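Local coordinates for putative uncharacterized protein (Burkholderia ambifaria, PDB 3W20) that probably oxidises N-substituted L-amino acids as a 2-oxoglutarate-dependent dioxygenase of the double-stranded beta-helix fold, here with zinc at its metal site, at residues 76-81 and 92-97; 82-86 and 158-164. One frame throughout, in Å; residues are numbered along the deposited sequence.

Contact 1 (76-81 and 92-97); sequences VTLGQL and KAAEYF
A capping box opens the short helix 78-83, which packs antiparallel against helix 87-107, the next helix in the chain. Val76 and Thr77 approach in extended conformation (phi/psi -93/125° and -99/159°) before the backbone turns helical at Leu78. With Thr77 at chi1 p, its OG1 accepts from Gln80 N at 3.1 Å, while Gln80 OE1 accepts from Thr77 N at 3.2 Å; Leu81 N to Thr77 O (2.9 Å) begins the helical bonding. The Thr77 side chain lies about 10 Å from the zinc ion. In register, Val76 CA lies 5.6 Å from Tyr96 CA, and Leu81 CA 6.3 Å from Lys92 CA. Van der Waals packing, mostly of apolar groups, makes up the interface. Leu81 (chi1 t, chi2 p) is a knob in the hole formed by Lys92, Ala93, Tyr96 and Phe97: its CD1 lies 3.6 Å from Lys92 CB and 4.2 Å from Ala93 CB, its CD2 3.9 Å from Tyr96 CG. Val76 CG1 packs on Lys92 CE at 3.8 Å. Tyr96 (chi1 t) reaches the start of helix 78-83, with CE1 3.5 Å from Leu78 N and OH hydrogen-bonded to the C-terminal carboxylate of Asp273. Helix 87-107 also meets the second subunit, where Glu95 OE1 accepts from Tyr131 N of that chain. At the ring edge of Tyr96, near its plane, Val76 O stands 3.2 Å from CD1.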
# COMPACT_ATOMS: atom_id res chain seq x y z
N VAL A 76 -3.88 3.77 10.29
CA VAL A 76 -2.75 4.62 9.84
C VAL A 76 -3.27 5.83 9.06
O VAL A 76 -3.96 5.68 8.07
CB VAL A 76 -1.67 3.83 9.00
CG1 VAL A 76 -0.48 4.73 8.68
CG2 VAL A 76 -1.24 2.56 9.77
N THR A 77 -2.88 7.03 9.49
CA THR A 77 -3.31 8.25 8.80
C THR A 77 -2.21 8.75 7.85
O THR A 77 -1.07 8.35 8.00
CB THR A 77 -3.69 9.38 9.76
OG1 THR A 77 -2.51 9.80 10.45
CG2 THR A 77 -4.79 8.90 10.73
N LEU A 78 -2.60 9.57 6.87
CA LEU A 78 -1.64 10.16 5.94
C LEU A 78 -0.66 11.03 6.74
O LEU A 78 0.48 11.09 6.43
CB LEU A 78 -2.37 11.06 4.94
CG LEU A 78 -1.44 11.49 3.80
CD1 LEU A 78 -1.07 10.31 2.96
CD2 LEU A 78 -2.06 12.53 2.90
N GLY A 79 -1.12 11.73 7.80
CA GLY A 79 -0.23 12.58 8.56
C GLY A 79 0.81 11.74 9.25
O GLY A 79 1.97 12.15 9.35
N GLN A 80 0.42 10.56 9.71
CA GLN A 80 1.40 9.62 10.30
C GLN A 80 2.35 9.04 9.24
O GLN A 80 3.58 8.90 9.46
CB GLN A 80 0.73 8.47 11.03
CG GLN A 80 -0.09 8.84 12.27
CD GLN A 80 -1.17 7.78 12.64
OE1 GLN A 80 -1.18 6.64 12.15
NE2 GLN A 80 -2.08 8.18 13.53
N LEU A 81 1.80 8.78 8.07
CA LEU A 81 2.65 8.27 7.00
C LEU A 81 3.71 9.29 6.63
O LEU A 81 4.84 8.92 6.32
CB LEU A 81 1.80 7.85 5.80
CG LEU A 81 2.51 7.33 4.53
CD1 LEU A 81 3.38 6.10 4.85
CD2 LEU A 81 1.51 7.01 3.45
N LYS A 92 5.67 1.68 5.82
CA LYS A 92 4.39 2.30 6.31
C LYS A 92 3.44 2.60 5.18
O LYS A 92 2.22 2.52 5.41
CB LYS A 92 4.65 3.57 7.13
CG LYS A 92 3.52 3.97 8.06
CD LYS A 92 3.31 2.88 9.10
CE LYS A 92 2.66 3.33 10.41
NZ LYS A 92 3.65 3.82 11.41
N ALA A 93 3.95 2.95 3.97
CA ALA A 93 3.02 3.15 2.79
C ALA A 93 2.33 1.83 2.49
O ALA A 93 1.15 1.82 2.15
CB ALA A 93 3.79 3.64 1.53
N ALA A 94 3.06 0.70 2.59
CA ALA A 94 2.40 -0.58 2.30
C ALA A 94 1.25 -0.74 3.32
O ALA A 94 0.18 -1.19 2.92
CB ALA A 94 3.38 -1.76 2.51
N GLU A 95 1.49 -0.47 4.61
CA GLU A 95 0.42 -0.57 5.64
C GLU A 95 -0.73 0.37 5.36
O GLU A 95 -1.93 -0.03 5.34
CB GLU A 95 0.92 -0.31 7.10
CG GLU A 95 1.84 -1.35 7.69
CD GLU A 95 2.22 -0.87 9.11
OE1 GLU A 95 1.31 -0.69 9.97
OE2 GLU A 95 3.40 -0.59 9.31
N TYR A 96 -0.38 1.59 5.02
CA TYR A 96 -1.41 2.60 4.78
C TYR A 96 -2.33 2.20 3.64
O TYR A 96 -3.58 2.19 3.82
CB TYR A 96 -0.77 3.95 4.50
CG TYR A 96 -1.81 5.04 4.26
CD1 TYR A 96 -2.43 5.73 5.30
CD2 TYR A 96 -2.14 5.40 2.96
CE1 TYR A 96 -3.38 6.75 5.01
CE2 TYR A 96 -3.06 6.41 2.67
CZ TYR A 96 -3.68 7.06 3.70
OH TYR A 96 -4.60 8.04 3.40
N PHE A 97 -1.75 1.87 2.52
CA PHE A 97 -2.58 1.56 1.33
C PHE A 97 -3.22 0.20 1.41
O PHE A 97 -4.33 0.04 0.92
CB PHE A 97 -1.78 1.77 0.05
CG PHE A 97 -1.59 3.23 -0.21
CD1 PHE A 97 -2.65 4.02 -0.69
CD2 PHE A 97 -0.37 3.82 0.10
CE1 PHE A 97 -2.46 5.40 -0.87
CE2 PHE A 97 -0.17 5.20 -0.05
CZ PHE A 97 -1.23 5.96 -0.57

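Contact 2 (82-86 and 158-164); sequences QREQG and DVSYGRD
Gln82, Arg163 and Asp164 tie the end of helix 78-83 to the loop that follows the zinc ligands His155 and Asp157. This loop opens with a type I beta turn from Asp158 to Tyr161, closed by Tyr161 N to Asp158 O (2.9 Å) and reinforced by an Asx turn in which Asp158 OD1 accepts from Ser160 N at 2.8 Å. Gln82 (chi1 m, chi2 t) extends its amide to this turn: NE2 donates to Asp158 O at 2.9 Å and, weakly, to Val159 O at 3.1 Å, while water 1 links OE1 (2.7 Å) to Asp158 N (3.0 Å). Tyr161 centres an inverse gamma turn, after which Gly162 CA passes 4.3 Å from Gln82 CA. Arg163 N then donates to Gln82 O at 2.9 Å, nearly linearly. The Arg163 side chain (chi1 and chi2 t) reaches past Gln85, its CG 3.8 Å from Gln85 CD; NH1 makes a weak 3.3 Å hydrogen bond to Arg83 O, and NE forms a salt bridge with Asp207. Water 2 bridges the two segments, donating to Gln82 O (3.0 Å) and Glu84 O (2.7 Å) and accepting from Asp164 N (2.9 Å). Asp164 OD2 accepts from Asn167 ND2 and has a second donor in Gly86. Gly86, with phi/psi 60/-131°, is the N-cap residue of helix 87-107; its N donates to Asp164 OD2 at 2.9 Å.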
# COMPACT_ATOMS: atom_id res chain seq x y z
N GLN A 82 3.35 10.58 6.63
CA GLN A 82 4.28 11.63 6.27
C GLN A 82 5.46 11.75 7.22
O GLN A 82 6.46 12.30 6.80
CB GLN A 82 3.57 13.00 6.29
CG GLN A 82 2.71 13.21 5.08
CD GLN A 82 1.96 14.56 5.12
OE1 GLN A 82 1.66 15.08 6.16
NE2 GLN A 82 1.58 15.05 3.92
N ARG A 83 5.34 11.28 8.46
CA ARG A 83 6.46 11.37 9.39
C ARG A 83 7.58 10.39 9.09
O ARG A 83 8.74 10.57 9.53
CB ARG A 83 5.95 11.31 10.83
CG ARG A 83 5.24 12.60 11.15
CD ARG A 83 5.15 12.86 12.65
NE ARG A 83 3.91 12.27 13.12
CZ ARG A 83 2.72 12.88 13.09
NH1 ARG A 83 2.60 14.14 12.62
NH2 ARG A 83 1.66 12.22 13.54
N GLU A 84 7.28 9.34 8.34
CA GLU A 84 8.28 8.30 8.13
C GLU A 84 9.27 8.62 6.99
O GLU A 84 8.92 9.30 6.00
CB GLU A 84 7.56 6.97 7.81
CG GLU A 84 6.56 6.52 8.86
CD GLU A 84 7.20 6.11 10.17
OE1 GLU A 84 8.41 5.75 10.20
OE2 GLU A 84 6.51 6.21 11.17
N GLN A 85 10.49 8.04 7.03
CA GLN A 85 11.47 8.29 6.02
C GLN A 85 12.11 7.01 5.52
O GLN A 85 12.18 5.96 6.29
CB GLN A 85 12.58 9.21 6.55
CG GLN A 85 12.04 10.43 7.26
CD GLN A 85 13.11 11.50 7.28
OE1 GLN A 85 13.67 11.79 8.31
NE2 GLN A 85 13.42 12.06 6.11
N GLY A 86 12.53 7.06 4.27
CA GLY A 86 13.35 5.99 3.66
C GLY A 86 12.64 4.63 3.67
O GLY A 86 11.48 4.55 3.31
N ASP A 158 -1.06 19.35 4.91
CA ASP A 158 -0.88 19.60 3.50
C ASP A 158 -0.33 18.27 2.95
O ASP A 158 0.68 17.72 3.49
CB ASP A 158 0.19 20.73 3.31
CG ASP A 158 0.50 21.00 1.84
OD1 ASP A 158 0.61 20.06 1.03
OD2 ASP A 158 0.67 22.20 1.47
N VAL A 159 -1.04 17.75 1.93
CA VAL A 159 -0.83 16.41 1.39
C VAL A 159 0.64 16.26 0.89
O VAL A 159 1.18 15.14 0.88
CB VAL A 159 -1.87 16.11 0.27
CG1 VAL A 159 -1.55 16.83 -1.01
CG2 VAL A 159 -1.90 14.61 -0.00
N SER A 160 1.25 17.37 0.53
CA SER A 160 2.65 17.37 0.11
C SER A 160 3.73 17.38 1.14
O SER A 160 4.94 17.16 0.78
CB SER A 160 2.90 18.47 -0.93
OG SER A 160 2.95 19.74 -0.34
N TYR A 161 3.35 17.56 2.39
CA TYR A 161 4.33 17.75 3.44
C TYR A 161 4.91 16.46 4.06
O TYR A 161 4.89 16.26 5.24
CB TYR A 161 3.79 18.67 4.53
CG TYR A 161 3.68 20.12 4.15
CD1 TYR A 161 3.90 20.56 2.84
CD2 TYR A 161 3.43 21.06 5.10
CE1 TYR A 161 3.79 21.88 2.50
CE2 TYR A 161 3.34 22.39 4.79
CZ TYR A 161 3.52 22.81 3.49
OH TYR A 161 3.41 24.13 3.25
N GLY A 162 5.47 15.61 3.23
CA GLY A 162 6.28 14.47 3.73
C GLY A 162 7.57 14.97 4.36
O GLY A 162 8.24 15.91 3.84
N ARG A 163 7.94 14.36 5.47
CA ARG A 163 9.25 14.70 6.04
C ARG A 163 10.39 14.32 5.13
O ARG A 163 11.41 15.00 5.10
CB ARG A 163 9.39 14.05 7.40
CG ARG A 163 10.69 14.37 8.10
CD ARG A 163 10.57 13.83 9.52
NE ARG A 163 9.76 14.66 10.39
CZ ARG A 163 9.01 14.22 11.42
NH1 ARG A 163 8.96 12.94 11.80
NH2 ARG A 163 8.37 15.11 12.15
N ASP A 164 10.28 13.19 4.45
CA ASP A 164 11.33 12.76 3.51
C ASP A 164 11.08 13.41 2.19
O ASP A 164 10.31 12.87 1.41
CB ASP A 164 11.30 11.22 3.42
CG ASP A 164 12.42 10.66 2.56
OD1 ASP A 164 12.91 11.39 1.64
OD2 ASP A 164 12.73 9.45 2.73
O HOH W 1 -0.37 16.80 6.34
O HOH W 2 7.99 11.35 4.46

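The two contacts share helix 78-83, and their centres lie about 10 Å apart on the same side of the chain's centre. Their segments alternate along the sequence: 76-81, 82-86, 92-97, then, 61 residues later, 158-164. Contact 1 is thus local, between successive helices, whereas contact 2 is long-range and brings in the loop between strands 139-143 and 178-185. They meet where Leu78 CD2 packs on Val159 CG2 at 3.6 Å, and again where Lys92 NZ comes within 3.7 Å of Glu84 OE2. Helix 78-83 therefore connects helix 87-107, which packs on the second subunit, with the loop just beyond the metal site.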